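Local coordinates for BH1974 protein (Bacillus halodurans, PDB 3ON5), which probably serves as an accessory factor in the maturation of molybdenum-dependent xanthine dehydrogenase, at residues A[85-88]-A[89-93]; A[165-168]-A[169-173]. One frame throughout, in Å; residues are numbered along the deposited sequence.

Interaction 1: A[85-88]-A[89-93]; sequences WQEQ and LPRTV
Glu87 and Arg91, four residues apart round the turn that ends a helix and starts a strand, form a salt bridge with Glu87 OE2 3.2 Å from Arg91 NH2. The same nitrogen gives a weak, longer hydrogen bond to the other carboxylate oxygen, Arg91 NH2 to Glu87 OE1 at 3.4 Å, with an N-H...O angle of 161°. The two side chains cross at about a right angle, yet the carboxylate and guanidinium planes are only 29° apart, and the carboxylate reaches the guanidinium at its edge. Arg91 gets there by a bend at chi3 (-64°) after an extended start from the backbone.

The tight part is completed by a water. It donates to Glu87 OE1 at 2.6 Å and to Leu89 O at 2.8 Å, and accepts from Arg91 NE at 3.0 Å. Acid, base and turn carbonyl are thus tied together, and the guanidinium is gripped through both NE and NH2.

The loose side is the turn itself. The side chains of Leu89 and Glu87 come nearest at their CB atoms, 4.1 Å apart, and both residues are exposed. Gln88, just past the helix end, adopts positive phi and lets the chain change direction; its N keeps a weak bond to Trp85 O at 3.3 Å.

Arg91 also packs on Lys80, Lys83 and Val84 of helix 73-87, while its backbone pairs with Leu119. Trp85 rests on Pro121 and meets Trp105 of a second subunit. The turn joins helix 73-87 to strand 91-96, which is outermost within this chain in the five-stranded antiparallel sheet, beside strand 113-121.

Interaction 2: A[165-168]-A[169-173]; sequences SVYF and GEWHS
Tyr167 CE2 approaches Trp171, four residues on, lying 3.9 Å from Trp171 CB and 4.1 Å from Trp171 CD1. The Tyr167 ring and the five-membered ring of Trp171 have centroids 5.8 Å apart and planes at 86°, but the approach is oblique. Tyr167 CG sits between its backbone N and carbonyl carbon (chi1 73°), which turns the ring along the chain toward the tryptophan. No hydrogen bond joins the two halves; the side-chain contact is apolar.

In the backbone, the chain turns a corner at Gly169 and brings Trp171 back beside Tyr167. Its angles (phi 128°, psi -144°) suit glycine, because a CB here would be jammed against the carbonyl O of Phe168.

Packing on the surroundings differs from residue to residue. The Phe168 side chain leaves away from 169-173, and its ring packs on helix 124-139, where Arg132 makes a cation-pi contact with it; the ring also meets that of Phe160. Trp171 meets Trp179 edge-to-face, and both Tyr167 and Trp171 touch Pro176.

The arrangement is a corner at Gly169 where the chain leaves strand 167-168, an outermost strand of the four-stranded antiparallel sheet in the BH1974-like central domain, with an aromatic pair across the bend.

From the N terminus, the chain first reaches interaction 1, where residues 85-93 close a short turn between helix 73-87 and strand 91-96 in the region of the XdhC and CoxI family. It then runs on through strand 113-121, helix 124-139 and strands 143-149 and 155-161 to interaction 2, which closes the bend of residues 165-173 between strand 167-168 and helix 176-181. The two are in series, neither nesting nor crossing. The centres of interactions 1 and 2 lie about 22 Å apart, and the nearest atoms of interactions 1 and 2 about 10 Å, without touching. Strands 91-96 and 167-168 are outermost in two different antiparallel sheets; the Rossmann-domain region, with its parallel sheet, comes later in the chain.

Interaction 1: A[85-88]-A[89-93]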
loop_
_atom_site.group_PDB
_atom_site.type_symbol
_atom_site.label_atom_id
_atom_site.label_comp_id
_atom_site.label_asym_id
_atom_site.label_seq_id
_atom_site.Cartn_x
_atom_site.Cartn_y
_atom_site.Cartn_z
ATOM N N TRP A 85 -19.935 20.760 -0.470
ATOM C CA TRP A 85 -19.568 20.868 -1.876
ATOM C C TRP A 85 -20.794 20.838 -2.776
ATOM O O TRP A 85 -20.878 21.630 -3.712
ATOM C CB TRP A 85 -18.597 19.762 -2.323
ATOM C CG TRP A 85 -18.179 19.937 -3.751
ATOM C CD1 TRP A 85 -18.726 19.336 -4.846
ATOM C CD2 TRP A 85 -17.292 20.946 -4.249
ATOM N NE1 TRP A 85 -18.162 19.843 -5.998
ATOM C CE2 TRP A 85 -17.285 20.841 -5.661
ATOM C CE3 TRP A 85 -16.452 21.901 -3.633
ATOM C CZ2 TRP A 85 -16.447 21.623 -6.461
ATOM C CZ3 TRP A 85 -15.638 22.685 -4.434
ATOM C CH2 TRP A 85 -15.638 22.538 -5.826
ATOM N N GLN A 86 -21.709 19.892 -2.530
ATOM C CA GLN A 86 -22.916 19.729 -3.333
ATOM C C GLN A 86 -23.786 21.011 -3.229
ATOM O O GLN A 86 -24.132 21.598 -4.258
ATOM C CB GLN A 86 -23.678 18.471 -2.875
ATOM C CG GLN A 86 -24.762 18.017 -3.863
ATOM C CD GLN A 86 -24.226 17.412 -5.151
ATOM O OE1 GLN A 86 -23.146 16.816 -5.180
ATOM N NE2 GLN A 86 -25.019 17.462 -6.224
ATOM N N GLU A 87 -24.069 21.471 -1.991
ATOM C CA GLU A 87 -24.853 22.681 -1.710
ATOM C C GLU A 87 -24.140 23.954 -2.137
ATOM O O GLU A 87 -24.793 24.977 -2.336
ATOM C CB GLU A 87 -25.151 22.789 -0.210
ATOM C CG GLU A 87 -26.108 21.751 0.340
ATOM C CD GLU A 87 -26.184 21.722 1.855
ATOM O OE1 GLU A 87 -25.591 22.614 2.505
ATOM O OE2 GLU A 87 -26.805 20.776 2.392
ATOM N N GLN A 88 -22.788 23.899 -2.216
ATOM C CA GLN A 88 -21.878 24.999 -2.552
ATOM C C GLN A 88 -22.167 26.144 -1.559
ATOM O O GLN A 88 -22.272 27.307 -1.936
ATOM C CB GLN A 88 -22.034 25.393 -4.029
ATOM C CG GLN A 88 -20.775 25.940 -4.684
ATOM C CD GLN A 88 -19.645 24.954 -4.897
ATOM O OE1 GLN A 88 -18.480 25.331 -4.966
ATOM N NE2 GLN A 88 -19.939 23.683 -5.038
ATOM N N LEU A 89 -22.335 25.768 -0.272
ATOM C CA LEU A 89 -22.673 26.661 0.829
ATOM C C LEU A 89 -21.876 26.322 2.105
ATOM O O LEU A 89 -21.993 25.203 2.616
ATOM C CB LEU A 89 -24.182 26.555 1.110
ATOM C CG LEU A 89 -24.746 27.365 2.282
ATOM C CD1 LEU A 89 -24.743 28.863 1.991
ATOM C CD2 LEU A 89 -26.141 26.929 2.589
ATOM N N PRO A 90 -21.119 27.302 2.664
ATOM C CA PRO A 90 -20.365 27.053 3.897
ATOM C C PRO A 90 -21.261 26.706 5.070
ATOM O O PRO A 90 -22.438 27.070 5.102
ATOM C CB PRO A 90 -19.651 28.383 4.148
ATOM C CG PRO A 90 -19.576 29.018 2.835
ATOM C CD PRO A 90 -20.870 28.670 2.182
ATOM N N ARG A 91 -20.672 26.031 6.061
ATOM C CA ARG A 91 -21.345 25.513 7.247
ATOM C C ARG A 91 -20.416 25.525 8.452
ATOM O O ARG A 91 -19.208 25.299 8.297
ATOM C CB ARG A 91 -21.769 24.063 6.918
ATOM C CG ARG A 91 -22.567 23.351 7.967
ATOM C CD ARG A 91 -22.789 21.893 7.624
ATOM N NE ARG A 91 -23.593 21.697 6.416
ATOM C CZ ARG A 91 -24.276 20.587 6.146
ATOM N NH1 ARG A 91 -24.301 19.585 7.019
ATOM N NH2 ARG A 91 -24.978 20.490 5.025
ATOM N N THR A 92 -20.976 25.755 9.650
ATOM C CA THR A 92 -20.242 25.639 10.908
ATOM C C THR A 92 -20.764 24.402 11.633
ATOM O O THR A 92 -21.979 24.249 11.824
ATOM C CB THR A 92 -20.319 26.894 11.771
ATOM O OG1 THR A 92 -19.847 28.003 11.020
ATOM C CG2 THR A 92 -19.455 26.772 13.012
ATOM N N VAL A 93 -19.848 23.482 11.969
ATOM C CA VAL A 93 -20.215 22.258 12.668
ATOM C C VAL A 93 -19.553 22.317 14.028
ATOM O O VAL A 93 -18.372 22.634 14.116
ATOM C CB VAL A 93 -19.860 20.969 11.877
ATOM C CG1 VAL A 93 -20.487 19.740 12.533
ATOM C CG2 VAL A 93 -20.331 21.066 10.428
HETATM O O HOH W 1 -23.814 23.660 4.138
#

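Interaction 2: A[165-168]-A[169-173]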
loop_
_atom_site.group_PDB
_atom_site.type_symbol
_atom_site.label_atom_id
_atom_site.label_comp_id
_atom_site.label_asym_id
_atom_site.label_seq_id
_atom_site.Cartn_x
_atom_site.Cartn_y
_atom_site.Cartn_z
ATOM N N SER A 165 -5.560 49.971 2.827
ATOM C CA SER A 165 -6.392 50.196 1.647
ATOM C C SER A 165 -6.377 49.013 0.667
ATOM O O SER A 165 -7.388 48.791 0.001
ATOM C CB SER A 165 -5.930 51.449 0.914
ATOM N N VAL A 166 -5.252 48.267 0.573
ATOM C CA VAL A 166 -5.077 47.184 -0.402
ATOM C C VAL A 166 -5.594 45.856 0.150
ATOM O O VAL A 166 -4.972 45.271 1.043
ATOM C CB VAL A 166 -3.597 47.050 -0.812
ATOM C CG1 VAL A 166 -3.428 46.037 -1.949
ATOM C CG2 VAL A 166 -3.005 48.404 -1.188
ATOM N N TYR A 167 -6.702 45.351 -0.431
ATOM C CA TYR A 167 -7.325 44.087 -0.027
ATOM C C TYR A 167 -8.023 43.427 -1.208
ATOM O O TYR A 167 -8.374 44.111 -2.159
ATOM C CB TYR A 167 -8.322 44.304 1.126
ATOM C CG TYR A 167 -9.614 44.990 0.743
ATOM C CD1 TYR A 167 -9.713 46.375 0.724
ATOM C CD2 TYR A 167 -10.762 44.254 0.477
ATOM C CE1 TYR A 167 -10.913 47.014 0.401
ATOM C CE2 TYR A 167 -11.965 44.882 0.142
ATOM C CZ TYR A 167 -12.038 46.264 0.111
ATOM O OH TYR A 167 -13.228 46.872 -0.226
ATOM N N PHE A 168 -8.208 42.087 -1.153
ATOM C CA PHE A 168 -8.894 41.324 -2.202
ATOM C C PHE A 168 -9.780 40.229 -1.587
ATOM O O PHE A 168 -9.719 40.004 -0.381
ATOM C CB PHE A 168 -7.907 40.724 -3.202
ATOM C CG PHE A 168 -6.885 39.748 -2.696
ATOM C CD1 PHE A 168 -5.643 40.186 -2.252
ATOM C CD2 PHE A 168 -7.107 38.377 -2.784
ATOM C CE1 PHE A 168 -4.661 39.271 -1.851
ATOM C CE2 PHE A 168 -6.132 37.465 -2.358
ATOM C CZ PHE A 168 -4.909 37.918 -1.913
ATOM N N GLY A 169 -10.634 39.607 -2.400
ATOM C CA GLY A 169 -11.543 38.565 -1.933
ATOM C C GLY A 169 -12.996 38.790 -2.301
ATOM O O GLY A 169 -13.282 39.295 -3.389
ATOM N N GLU A 170 -13.927 38.408 -1.406
ATOM C CA GLU A 170 -15.370 38.570 -1.608
ATOM C C GLU A 170 -15.930 39.456 -0.483
ATOM O O GLU A 170 -16.746 39.027 0.340
ATOM C CB GLU A 170 -16.096 37.205 -1.695
ATOM C CG GLU A 170 -15.667 36.347 -2.874
ATOM C CD GLU A 170 -15.871 36.902 -4.266
ATOM O OE1 GLU A 170 -16.940 37.501 -4.522
ATOM O OE2 GLU A 170 -14.984 36.676 -5.121
ATOM N N TRP A 171 -15.448 40.708 -0.455
ATOM C CA TRP A 171 -15.818 41.709 0.541
ATOM C C TRP A 171 -16.565 42.840 -0.144
ATOM O O TRP A 171 -15.992 43.596 -0.935
ATOM C CB TRP A 171 -14.578 42.220 1.283
ATOM C CG TRP A 171 -14.901 42.937 2.562
ATOM C CD1 TRP A 171 -15.118 44.276 2.729
ATOM C CD2 TRP A 171 -15.067 42.340 3.856
ATOM N NE1 TRP A 171 -15.382 44.552 4.051
ATOM C CE2 TRP A 171 -15.367 43.381 4.765
ATOM C CE3 TRP A 171 -14.950 41.028 4.346
ATOM C CZ2 TRP A 171 -15.595 43.144 6.133
ATOM C CZ3 TRP A 171 -15.186 40.795 5.693
ATOM C CH2 TRP A 171 -15.501 41.843 6.572
ATOM N N HIS A 172 -17.856 42.943 0.146
ATOM C CA HIS A 172 -18.690 43.943 -0.495
ATOM C C HIS A 172 -18.930 45.169 0.391
ATOM O O HIS A 172 -19.169 46.236 -0.174
ATOM C CB HIS A 172 -20.041 43.338 -0.901
ATOM C CG HIS A 172 -20.839 42.776 0.236
ATOM N ND1 HIS A 172 -21.569 43.598 1.092
ATOM C CD2 HIS A 172 -21.067 41.487 0.573
ATOM C CE1 HIS A 172 -22.162 42.783 1.952
ATOM N NE2 HIS A 172 -21.896 41.503 1.677
ATOM N N SER A 173 -18.967 45.039 1.732
ATOM C CA SER A 173 -19.216 46.208 2.570
ATOM C C SER A 173 -17.985 47.129 2.513
ATOM O O SER A 173 -17.217 47.107 1.542
ATOM C CB SER A 173 -19.577 45.814 4.003
ATOM O OG SER A 173 -18.480 45.297 4.738
#